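Local coordinates for putative alpha-L-fucosidase (Bacteroides thetaiotaomicron, PDB 4H41), which probably hydrolyses alpha-L-fucosidic linkages of host glycans, as a putative fucosidase with a TIM-barrel fold, at residues Glu55-Phe60 / Glu110-Lys115; Thr70-Arg75 / Lys115-Leu120; Met82-Pro87 / Trp147-Glu152; Met104-Ala109 / Glu152-Phe157. All coordinates share one frame; numbering follows the deposited sequence.

Contact 1. Residues Glu55-Phe60 / Glu110-Lys115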
# COMPACT_ATOMS: atom_id res chain seq x y z
N GLU B 55 19.04 -3.70 -12.92
CA GLU B 55 17.71 -3.09 -12.92
C GLU B 55 17.79 -1.60 -13.22
O GLU B 55 16.96 -1.08 -13.99
CB GLU B 55 17.03 -3.29 -11.56
CG GLU B 55 16.63 -4.73 -11.28
CD GLU B 55 17.76 -5.67 -10.91
OE1 GLU B 55 18.77 -5.19 -10.33
OE2 GLU B 55 17.63 -6.89 -11.15
N TRP B 56 18.80 -0.91 -12.69
CA TRP B 56 18.93 0.54 -12.95
C TRP B 56 19.29 0.78 -14.40
O TRP B 56 18.72 1.67 -15.03
CB TRP B 56 19.94 1.18 -12.01
CG TRP B 56 19.31 1.57 -10.72
CD1 TRP B 56 19.51 1.01 -9.49
CD2 TRP B 56 18.32 2.59 -10.54
NE1 TRP B 56 18.73 1.64 -8.55
CE2 TRP B 56 17.98 2.61 -9.17
CE3 TRP B 56 17.64 3.44 -11.41
CZ2 TRP B 56 16.99 3.46 -8.65
CZ3 TRP B 56 16.74 4.35 -10.88
CH2 TRP B 56 16.42 4.35 -9.51
N ASP B 57 20.14 -0.05 -14.99
CA ASP B 57 20.47 0.06 -16.42
C ASP B 57 19.21 -0.09 -17.27
O ASP B 57 18.96 0.71 -18.18
CB ASP B 57 21.50 -1.00 -16.81
CG ASP B 57 21.73 -1.04 -18.31
OD1 ASP B 57 22.45 -0.15 -18.82
OD2 ASP B 57 21.10 -1.88 -18.97
N LEU B 58 18.40 -1.08 -16.96
CA LEU B 58 17.14 -1.29 -17.69
C LEU B 58 16.18 -0.09 -17.49
O LEU B 58 15.53 0.35 -18.44
CB LEU B 58 16.49 -2.59 -17.23
CG LEU B 58 15.11 -2.93 -17.79
CD1 LEU B 58 15.17 -3.07 -19.32
CD2 LEU B 58 14.56 -4.23 -17.17
N ASP B 59 16.13 0.48 -16.28
CA ASP B 59 15.27 1.64 -16.08
C ASP B 59 15.74 2.83 -16.87
O ASP B 59 14.89 3.55 -17.42
CB ASP B 59 15.11 2.05 -14.59
CG ASP B 59 13.64 2.15 -14.26
OD1 ASP B 59 12.90 1.25 -14.66
OD2 ASP B 59 13.24 3.16 -13.63
N PHE B 60 17.04 3.02 -17.00
CA PHE B 60 17.55 4.13 -17.81
C PHE B 60 17.14 3.94 -19.28
O PHE B 60 16.87 4.92 -19.99
CB PHE B 60 19.06 4.27 -17.67
CG PHE B 60 19.49 5.21 -16.56
CD1 PHE B 60 19.22 4.91 -15.22
CD2 PHE B 60 20.17 6.39 -16.85
CE1 PHE B 60 19.60 5.77 -14.19
CE2 PHE B 60 20.60 7.24 -15.81
CZ PHE B 60 20.35 6.90 -14.49
N GLU B 110 26.04 8.70 -18.46
CA GLU B 110 26.94 8.84 -19.60
C GLU B 110 26.61 7.83 -20.70
O GLU B 110 26.58 8.18 -21.88
CB GLU B 110 28.38 8.68 -19.16
CG GLU B 110 29.36 8.89 -20.30
CD GLU B 110 30.82 8.94 -19.92
OE1 GLU B 110 31.12 8.82 -18.71
OE2 GLU B 110 31.66 9.06 -20.84
N LYS B 111 26.32 6.61 -20.31
CA LYS B 111 25.96 5.56 -21.25
C LYS B 111 24.74 5.95 -22.09
O LYS B 111 24.72 5.70 -23.29
CB LYS B 111 25.66 4.26 -20.49
CG LYS B 111 25.48 3.05 -21.36
CD LYS B 111 25.24 1.82 -20.51
CE LYS B 111 24.86 0.63 -21.36
NZ LYS B 111 24.73 -0.59 -20.51
N TYR B 112 23.74 6.57 -21.47
CA TYR B 112 22.50 6.92 -22.16
C TYR B 112 22.41 8.39 -22.53
O TYR B 112 21.35 8.86 -22.91
CB TYR B 112 21.29 6.48 -21.31
CG TYR B 112 21.22 4.98 -21.20
CD1 TYR B 112 20.80 4.21 -22.27
CD2 TYR B 112 21.68 4.32 -20.06
CE1 TYR B 112 20.83 2.82 -22.22
CE2 TYR B 112 21.68 2.93 -19.99
CZ TYR B 112 21.28 2.18 -21.08
OH TYR B 112 21.31 0.82 -21.06
N ASN B 113 23.57 9.10 -22.49
CA ASN B 113 23.72 10.49 -22.88
C ASN B 113 22.69 11.39 -22.19
O ASN B 113 21.96 12.15 -22.82
CB ASN B 113 23.66 10.63 -24.40
CG ASN B 113 24.28 11.94 -24.89
OD1 ASN B 113 25.27 12.43 -24.35
ND2 ASN B 113 23.70 12.54 -25.91
N MSE B 114 22.66 11.31 -20.88
CA MSE B 114 21.83 12.14 -20.03
C MSE B 114 22.70 13.03 -19.14
O MSE B 114 23.86 12.71 -18.91
CB MSE B 114 20.90 11.27 -19.17
CG MSE B 114 19.81 10.53 -20.00
SE MSE B 114 18.97 9.36 -18.83
CE MSE B 114 17.94 8.33 -20.07
N LYS B 115 22.15 14.14 -18.67
CA LYS B 115 22.78 15.01 -17.68
C LYS B 115 22.38 14.56 -16.29
O LYS B 115 21.20 14.31 -16.04
CB LYS B 115 22.39 16.48 -17.87
CG LYS B 115 23.16 17.14 -18.99
CD LYS B 115 22.98 18.65 -18.94
CE LYS B 115 23.68 19.45 -20.01
NZ LYS B 115 23.94 18.73 -21.30
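Asp57 on helix 53-65 faces Lys111 and Tyr112 at the end of helix 101-111, joining two helices on the outside of a TIM barrel. The second helix ends in a Schellman motif in which Asn113, with positive phi, is the C-prime residue; Tyr112 and Met114, on either side of Asn113, both set out toward helix 53-65. The Asp57 side chain crosses those of Lys111 and Tyr112 at about a right angle. Its OD1 takes two bonds, a salt bridge from Lys111 NZ at 2.9 Å and a hydrogen bond from Tyr112 OH at 2.7 Å. The two donors approach from opposite faces of the carboxylate plane, 44° and 36° out of it, so OD1 is held from both sides. Asp57 CG lies anti to the backbone N (chi1 172°), and the fully extended Lys111 chain carries NZ out to OD1. The remaining oxygen, OD2, accepts from Gln61 NE2 one turn further on. An alanine in place of Asp57 would probably leave the Lys111 ammonium without its counter-charge and the Tyr112 hydroxyl without this acceptor, letting both side chains turn more freely. OD1 also lies in the plane of the Tyr112 ring, at its edge. Next to this polar group, Phe60 crosses Tyr112 obliquely, its CB 3.5 Å from Tyr112 CD2. Met114, a selenomethionine with an extended chain, makes a Met-aromatic contact, SE sitting obliquely 4.8 Å from the Phe60 ring centre. Its methyl CE comes to 3.6 Å from Phe60 O.

Contact 2. Residues Thr70-Arg75 / Lys115-Leu120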
# COMPACT_ATOMS: atom_id res chain seq x y z
N THR B 70 17.55 14.11 -18.46
CA THR B 70 18.08 14.61 -17.20
C THR B 70 17.66 13.72 -16.06
O THR B 70 16.49 13.38 -15.96
CB THR B 70 17.57 16.04 -16.96
OG1 THR B 70 18.03 16.89 -18.01
CG2 THR B 70 18.05 16.62 -15.65
N VAL B 71 18.60 13.32 -15.20
CA VAL B 71 18.29 12.52 -14.00
C VAL B 71 18.86 13.25 -12.80
O VAL B 71 19.99 13.79 -12.85
CB VAL B 71 18.77 11.07 -14.11
CG1 VAL B 71 18.00 10.33 -15.19
CG2 VAL B 71 20.28 10.99 -14.37
N ILE B 72 18.07 13.32 -11.73
CA ILE B 72 18.42 14.10 -10.56
C ILE B 72 18.41 13.22 -9.33
O ILE B 72 17.31 12.83 -8.88
CB ILE B 72 17.45 15.28 -10.36
CG1 ILE B 72 17.33 16.17 -11.63
CG2 ILE B 72 17.88 16.07 -9.11
CD1 ILE B 72 15.97 16.15 -12.26
N MSE B 73 19.58 12.97 -8.73
CA MSE B 73 19.64 12.16 -7.50
C MSE B 73 19.18 13.05 -6.40
O MSE B 73 19.79 14.08 -6.16
CB MSE B 73 21.05 11.63 -7.26
CG MSE B 73 21.04 10.49 -6.25
SE MSE B 73 22.87 9.97 -5.83
CE MSE B 73 23.38 11.58 -5.08
N ILE B 74 18.04 12.75 -5.81
CA ILE B 74 17.33 13.74 -4.98
C ILE B 74 18.08 14.23 -3.74
O ILE B 74 18.03 15.43 -3.48
CB ILE B 74 15.89 13.24 -4.65
CG1 ILE B 74 14.99 14.40 -4.22
CG2 ILE B 74 15.89 12.12 -3.65
CD1 ILE B 74 13.47 14.08 -4.24
N ARG B 75 18.81 13.38 -3.02
CA ARG B 75 19.61 13.83 -1.87
C ARG B 75 20.72 12.85 -1.61
O ARG B 75 20.50 11.64 -1.39
CB ARG B 75 18.77 14.11 -0.62
CG ARG B 75 17.97 12.95 -0.08
CD ARG B 75 16.94 13.41 0.92
NE ARG B 75 15.89 14.25 0.34
CZ ARG B 75 14.77 13.83 -0.24
NH1 ARG B 75 14.51 12.53 -0.36
NH2 ARG B 75 13.90 14.71 -0.73
N LYS B 115 22.15 14.14 -18.67
CA LYS B 115 22.78 15.01 -17.68
C LYS B 115 22.38 14.56 -16.29
O LYS B 115 21.20 14.31 -16.04
CB LYS B 115 22.39 16.48 -17.87
CG LYS B 115 23.16 17.14 -18.99
CD LYS B 115 22.98 18.65 -18.94
CE LYS B 115 23.68 19.45 -20.01
NZ LYS B 115 23.94 18.73 -21.30
N PHE B 116 23.36 14.38 -15.41
CA PHE B 116 23.13 14.00 -14.04
C PHE B 116 23.22 15.25 -13.16
O PHE B 116 24.20 15.99 -13.26
CB PHE B 116 24.16 12.94 -13.59
CG PHE B 116 24.13 12.61 -12.12
CD1 PHE B 116 24.96 13.28 -11.22
CD2 PHE B 116 23.30 11.62 -11.63
CE1 PHE B 116 24.99 12.92 -9.88
CE2 PHE B 116 23.29 11.31 -10.27
CZ PHE B 116 24.18 11.92 -9.42
N TYR B 117 22.22 15.44 -12.29
CA TYR B 117 22.21 16.50 -11.28
C TYR B 117 22.41 15.86 -9.90
O TYR B 117 21.71 14.93 -9.55
CB TYR B 117 20.90 17.29 -11.27
CG TYR B 117 20.79 18.35 -12.33
CD1 TYR B 117 20.80 18.01 -13.68
CD2 TYR B 117 20.57 19.68 -12.00
CE1 TYR B 117 20.65 18.98 -14.67
CE2 TYR B 117 20.42 20.65 -12.98
CZ TYR B 117 20.42 20.29 -14.31
OH TYR B 117 20.24 21.24 -15.28
N PHE B 118 23.31 16.43 -9.11
CA PHE B 118 23.66 15.96 -7.77
C PHE B 118 22.82 16.67 -6.72
O PHE B 118 22.91 17.87 -6.57
CB PHE B 118 25.16 16.24 -7.53
CG PHE B 118 25.64 15.72 -6.20
CD1 PHE B 118 26.05 14.41 -6.06
CD2 PHE B 118 25.61 16.54 -5.07
CE1 PHE B 118 26.49 13.93 -4.82
CE2 PHE B 118 26.08 16.07 -3.83
CZ PHE B 118 26.52 14.78 -3.73
N GLY B 119 22.02 15.92 -5.98
CA GLY B 119 21.23 16.47 -4.89
C GLY B 119 22.06 16.68 -3.64
O GLY B 119 22.78 15.77 -3.20
N LEU B 120 21.90 17.83 -3.00
CA LEU B 120 22.66 18.12 -1.79
C LEU B 120 22.21 17.26 -0.62
O LEU B 120 21.13 16.67 -0.61
CB LEU B 120 22.57 19.63 -1.45
CG LEU B 120 23.17 20.58 -2.49
CD1 LEU B 120 23.21 21.99 -1.95
CD2 LEU B 120 24.59 20.12 -2.92
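Val71 O accepts the shortest backbone hydrogen bond between the two segments, from Tyr117 N at 2.8 Å, and also meets Phe116 CA at 3.4 Å in a CA-H...O contact. Val71 N donates in turn to Lys115 O at 2.9 Å, and Met73 N to Tyr117 O at 3.0 Å. These bonds pair strand 70-73 with strand 115-119 in parallel, their axes 18° apart, as neighbours in the eight-stranded TIM barrel. Thr70, Ile72 and Tyr117 share one face, which points into the barrel, where Tyr161 and Phe194 join them. Ile72 and Tyr117 lie side by side and point the same way, Ile72 CG1 packing on Tyr117 CB at 3.8 Å, while Thr70 CG2 touches Tyr117 CE1 at 3.6 Å. An alanine in place of Ile72 would probably open a gap beside Tyr117 CB, which CG1 and CG2 now fill. Val71, Met73, Phe116 and Phe118 occupy the other face, where Met73 and Phe116 pack on helix 101-111 and Phe118 on helix 136-151. Val71 CG2 meets the edge of the Phe116 ring. Met73 places CB 3.8 Å from Phe116 CE2; its chain bends at chi3 (64°), and the methyl CE comes to rest 3.9 Å from Phe118 CE1.

Contact 3. Residues Met82-Pro87 / Trp147-Glu152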
# COMPACT_ATOMS: atom_id res chain seq x y z
N MSE B 82 23.67 7.47 3.26
CA MSE B 82 24.36 8.16 2.18
C MSE B 82 24.35 7.31 0.91
O MSE B 82 24.15 6.10 0.95
CB MSE B 82 25.78 8.54 2.57
CG MSE B 82 26.68 7.34 2.80
SE MSE B 82 28.46 7.81 3.45
CE MSE B 82 28.07 8.01 5.27
N THR B 83 24.59 7.98 -0.21
CA THR B 83 24.58 7.38 -1.54
C THR B 83 25.95 7.09 -2.10
O THR B 83 26.05 6.52 -3.19
CB THR B 83 23.85 8.32 -2.52
OG1 THR B 83 24.57 9.54 -2.64
CG2 THR B 83 22.42 8.57 -2.13
N TYR B 84 27.01 7.53 -1.43
CA TYR B 84 28.38 7.33 -1.89
C TYR B 84 29.31 7.28 -0.66
O TYR B 84 28.89 7.74 0.41
CB TYR B 84 28.78 8.45 -2.86
CG TYR B 84 29.01 9.79 -2.20
CD1 TYR B 84 27.93 10.60 -1.84
CD2 TYR B 84 30.29 10.25 -1.92
CE1 TYR B 84 28.13 11.81 -1.18
CE2 TYR B 84 30.50 11.48 -1.29
CZ TYR B 84 29.41 12.28 -0.99
OH TYR B 84 29.58 13.44 -0.27
N PRO B 85 30.56 6.79 -0.79
CA PRO B 85 31.44 6.64 0.38
C PRO B 85 32.10 7.95 0.75
O PRO B 85 33.26 8.18 0.47
CB PRO B 85 32.44 5.57 -0.06
CG PRO B 85 32.53 5.73 -1.52
CD PRO B 85 31.17 6.17 -1.99
N SER B 86 31.31 8.84 1.37
CA SER B 86 31.75 10.18 1.76
C SER B 86 32.76 10.16 2.89
O SER B 86 32.36 9.87 4.02
CB SER B 86 30.54 11.00 2.22
OG SER B 86 30.91 12.17 2.92
N PRO B 87 34.03 10.57 2.69
CA PRO B 87 34.96 10.61 3.83
C PRO B 87 34.43 11.51 4.96
O PRO B 87 34.51 11.14 6.12
CB PRO B 87 36.26 11.18 3.22
CG PRO B 87 36.16 10.85 1.79
CD PRO B 87 34.71 10.93 1.43
N TRP B 147 32.82 17.39 -5.84
CA TRP B 147 33.43 17.96 -7.05
C TRP B 147 34.76 17.26 -7.36
O TRP B 147 35.03 16.90 -8.50
CB TRP B 147 33.67 19.47 -6.94
CG TRP B 147 34.15 20.03 -8.24
CD1 TRP B 147 35.43 20.43 -8.56
CD2 TRP B 147 33.42 20.03 -9.48
NE1 TRP B 147 35.51 20.74 -9.90
CE2 TRP B 147 34.29 20.51 -10.48
CE3 TRP B 147 32.09 19.75 -9.81
CZ2 TRP B 147 33.89 20.62 -11.82
CZ3 TRP B 147 31.71 19.84 -11.14
CH2 TRP B 147 32.59 20.31 -12.11
N LYS B 148 35.56 17.03 -6.32
CA LYS B 148 36.86 16.39 -6.50
C LYS B 148 36.75 14.92 -6.87
O LYS B 148 37.47 14.45 -7.74
CB LYS B 148 37.71 16.53 -5.24
CG LYS B 148 38.17 17.98 -5.02
CD LYS B 148 38.67 18.23 -3.60
N MSE B 149 35.85 14.20 -6.21
CA MSE B 149 35.69 12.75 -6.40
C MSE B 149 34.93 12.41 -7.68
O MSE B 149 35.24 11.41 -8.32
CB MSE B 149 34.96 12.14 -5.20
CG MSE B 149 35.78 12.16 -3.90
SE MSE B 149 34.59 11.73 -2.36
CE MSE B 149 34.37 9.82 -2.77
N TYR B 150 33.94 13.21 -8.04
CA TYR B 150 33.06 12.93 -9.18
C TYR B 150 32.98 14.03 -10.25
O TYR B 150 33.07 13.72 -11.42
CB TYR B 150 31.62 12.66 -8.65
CG TYR B 150 31.57 11.52 -7.66
CD1 TYR B 150 31.63 10.20 -8.08
CD2 TYR B 150 31.42 11.76 -6.29
CE1 TYR B 150 31.68 9.15 -7.17
CE2 TYR B 150 31.47 10.72 -5.37
CZ TYR B 150 31.56 9.41 -5.82
OH TYR B 150 31.61 8.40 -4.92
N GLY B 151 32.73 15.27 -9.85
CA GLY B 151 32.52 16.37 -10.79
C GLY B 151 33.62 16.59 -11.80
O GLY B 151 33.34 16.83 -12.97
N GLU B 152 34.89 16.42 -11.35
CA GLU B 152 36.07 16.56 -12.21
C GLU B 152 36.38 15.32 -13.03
O GLU B 152 37.24 15.38 -13.90
CB GLU B 152 37.31 16.87 -11.34
CG GLU B 152 37.26 18.24 -10.72
CD GLU B 152 38.54 18.66 -10.02
OE1 GLU B 152 39.26 17.77 -9.50
OE2 GLU B 152 38.80 19.88 -9.95
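An edge-to-face pair of tyrosines, Tyr84 and Tyr150, fastens the loop after strand 81-82 to the C-terminal end of helix 136-151 on the outside of the TIM barrel. The ring planes are perpendicular (90°) with centroids 5.7 Å apart, and Tyr150 turns its edge to the face of Tyr84 in an offset arrangement. The nearest ring carbons, Tyr150 CE2 and Tyr84 CD2, are 3.7 Å apart. Tyr84 CG lies between its backbone N and carbonyl carbon (chi1 72°), which puts CG within 4.1 Å of Tyr150 CE2. The phenol oxygen of Tyr150 reaches past the ring to Tyr84 CB at 3.5 Å and Pro85 CD at 3.7 Å, while Asp100 OD2 is its hydrogen-bonding partner. Tyr84 OH instead bonds to Glu145 of the same helix, whose OE2 also hydrogen-bonds OG of Ser86, the N-cap of helix 87-91. Met149, a selenomethionine, lies at the edge of the Tyr84 ring in a Met-aromatic contact. Its chain bends at chi3 (72°), and CE sits near Pro85 O. Pro85 is the centre of an inverse gamma turn, closed by Ser86 N and Tyr84 O. Further along, Pro87 and Met149 meet tip to tip, Pro87 CD 3.9 Å from Met149 SE.

Contact 4. Residues Met104-Ala109 / Glu152-Phe157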
# COMPACT_ATOMS: atom_id res chain seq x y z
N MSE B 104 27.49 4.89 -9.94
CA MSE B 104 26.61 4.12 -10.81
C MSE B 104 25.76 5.02 -11.67
O MSE B 104 25.71 4.81 -12.88
CB MSE B 104 25.69 3.20 -9.98
CG MSE B 104 24.90 2.25 -10.84
SE MSE B 104 23.51 1.42 -9.82
CE MSE B 104 22.36 3.00 -9.59
N TYR B 105 25.09 5.99 -11.06
CA TYR B 105 24.23 6.90 -11.84
C TYR B 105 25.02 7.73 -12.83
O TYR B 105 24.54 7.95 -13.93
CB TYR B 105 23.43 7.84 -10.93
CG TYR B 105 22.38 7.13 -10.11
CD1 TYR B 105 21.50 6.22 -10.70
CD2 TYR B 105 22.20 7.44 -8.77
CE1 TYR B 105 20.48 5.63 -9.96
CE2 TYR B 105 21.19 6.85 -8.02
CZ TYR B 105 20.33 5.94 -8.62
OH TYR B 105 19.31 5.39 -7.89
N LEU B 106 26.20 8.21 -12.46
CA LEU B 106 27.03 8.97 -13.40
C LEU B 106 27.42 8.11 -14.61
O LEU B 106 27.37 8.61 -15.74
CB LEU B 106 28.25 9.52 -12.71
CG LEU B 106 27.97 10.74 -11.83
CD1 LEU B 106 29.13 11.01 -10.90
CD2 LEU B 106 27.73 11.98 -12.66
N ARG B 107 27.75 6.83 -14.40
CA ARG B 107 28.11 5.92 -15.50
C ARG B 107 26.89 5.64 -16.37
O ARG B 107 27.00 5.61 -17.60
CB ARG B 107 28.72 4.61 -14.98
CG ARG B 107 30.15 4.80 -14.51
CD ARG B 107 30.83 3.48 -14.17
NE ARG B 107 30.27 2.86 -12.97
CZ ARG B 107 29.38 1.88 -12.94
NH1 ARG B 107 28.91 1.35 -14.07
NH2 ARG B 107 28.94 1.42 -11.77
N LEU B 108 25.72 5.44 -15.76
CA LEU B 108 24.51 5.17 -16.52
C LEU B 108 24.08 6.42 -17.30
O LEU B 108 23.69 6.31 -18.45
CB LEU B 108 23.38 4.68 -15.61
CG LEU B 108 23.59 3.30 -15.00
CD1 LEU B 108 22.47 2.96 -14.04
CD2 LEU B 108 23.72 2.20 -16.09
N ALA B 109 24.19 7.61 -16.69
CA ALA B 109 23.85 8.86 -17.38
C ALA B 109 24.75 9.04 -18.59
O ALA B 109 24.26 9.44 -19.65
CB ALA B 109 23.96 10.05 -16.45
N GLU B 152 34.89 16.42 -11.35
CA GLU B 152 36.07 16.56 -12.21
C GLU B 152 36.38 15.32 -13.03
O GLU B 152 37.24 15.38 -13.90
CB GLU B 152 37.31 16.87 -11.34
CG GLU B 152 37.26 18.24 -10.72
CD GLU B 152 38.54 18.66 -10.02
OE1 GLU B 152 39.26 17.77 -9.50
OE2 GLU B 152 38.80 19.88 -9.95
N LYS B 153 35.76 14.17 -12.71
CA LYS B 153 36.10 12.90 -13.36
C LYS B 153 35.04 12.32 -14.28
O LYS B 153 35.40 11.50 -15.12
CB LYS B 153 36.41 11.85 -12.28
CG LYS B 153 37.59 12.27 -11.40
CD LYS B 153 38.04 11.16 -10.48
CE LYS B 153 39.10 11.64 -9.53
NZ LYS B 153 39.43 10.59 -8.53
N TYR B 154 33.77 12.68 -14.12
CA TYR B 154 32.69 12.09 -14.90
C TYR B 154 32.03 13.15 -15.78
O TYR B 154 31.51 14.16 -15.28
CB TYR B 154 31.63 11.47 -13.97
CG TYR B 154 32.10 10.31 -13.12
CD1 TYR B 154 32.88 10.52 -11.99
CD2 TYR B 154 31.70 9.00 -13.40
CE1 TYR B 154 33.29 9.46 -11.17
CE2 TYR B 154 32.08 7.94 -12.58
CZ TYR B 154 32.86 8.18 -11.45
OH TYR B 154 33.17 7.16 -10.57
N LYS B 155 31.99 12.86 -17.08
CA LYS B 155 31.43 13.70 -18.13
C LYS B 155 29.98 14.07 -17.88
O LYS B 155 29.57 15.18 -18.18
CB LYS B 155 31.53 12.91 -19.45
CG LYS B 155 30.97 13.54 -20.72
CD LYS B 155 31.17 12.55 -21.84
CE LYS B 155 30.59 12.93 -23.17
NZ LYS B 155 30.75 11.82 -24.15
N SER B 156 29.20 13.14 -17.33
CA SER B 156 27.76 13.36 -17.16
C SER B 156 27.38 14.22 -15.94
O SER B 156 26.21 14.54 -15.79
CB SER B 156 27.07 12.01 -17.11
OG SER B 156 27.53 11.30 -15.97
N PHE B 157 28.33 14.62 -15.09
CA PHE B 157 28.01 15.50 -13.95
C PHE B 157 27.66 16.88 -14.50
O PHE B 157 28.55 17.64 -14.89
CB PHE B 157 29.20 15.55 -12.97
CG PHE B 157 28.84 16.10 -11.60
CD1 PHE B 157 28.51 17.43 -11.43
CD2 PHE B 157 28.92 15.29 -10.48
CE1 PHE B 157 28.19 17.94 -10.17
CE2 PHE B 157 28.64 15.81 -9.21
CZ PHE B 157 28.28 17.13 -9.06
O HOH W 1 29.90 10.10 -16.59
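Residues 104-109 are a regular part of helix 101-111, and the loop 152-157 meets them through a type I beta turn from Tyr154 to Phe157 that brings the CA atoms of Leu106 and Ser156 to 5.8 Å. The turn leads into strand 157-162, so the contact ties an outer helix of the TIM barrel to the start of a barrel strand. Leu106 carries the packing. Its side chain crosses Tyr154 at about a right angle and lays CD1 over one face of the ring, a CH-pi contact of 4.0 Å to the ring centre and 21° off the normal, offset toward the rim. Leu106 CB touches Tyr154 CD2 at 3.6 Å, and Leu106 CD2, the other branch, reaches Phe157 CB at 3.9 Å. Arg107 runs beside Tyr154, its CG at the ring edge; its guanidinium is held by Glu53 and Asp103, and Asp103 also accepts from Tyr154 OH. On the polar side, Ser156 OG, between the backbone N and carbonyl carbon (chi1 63°), donates to Leu106 O at 2.7 Å, tilted 20° from the carbonyl plane. Ser156 CB packs on Ala109 CB. The Leu106 carbonyl is gripped a second time by a water that donates to Leu106 O at 3.1 Å and accepts from Ser156 N at 3.2 Å.

How the contacts relate
All four contacts lie in one sector of the TIM barrel. Contact 2 is the inner layer, pairing two adjacent barrel strands, its centre about 8 Å from the centre of the chain; those of contacts 1, 3 and 4 lie about 17 to 20 Å from it. Helix 101-111 serves contacts 1 and 4 (centres 10 Å apart); contacts 3 and 4 (centres 11 Å apart) share Glu152, and contacts 1 and 2 share Lys115. Phe116 and Phe118 join contact 2 to contact 4, through Leu106 and Phe157. Along the chain the first segments come in the order 55-60, 70-75, 82-87, 104-109 and their partners follow in the same order, so every pair of contacts crosses; they join neighbouring strand-helix parts.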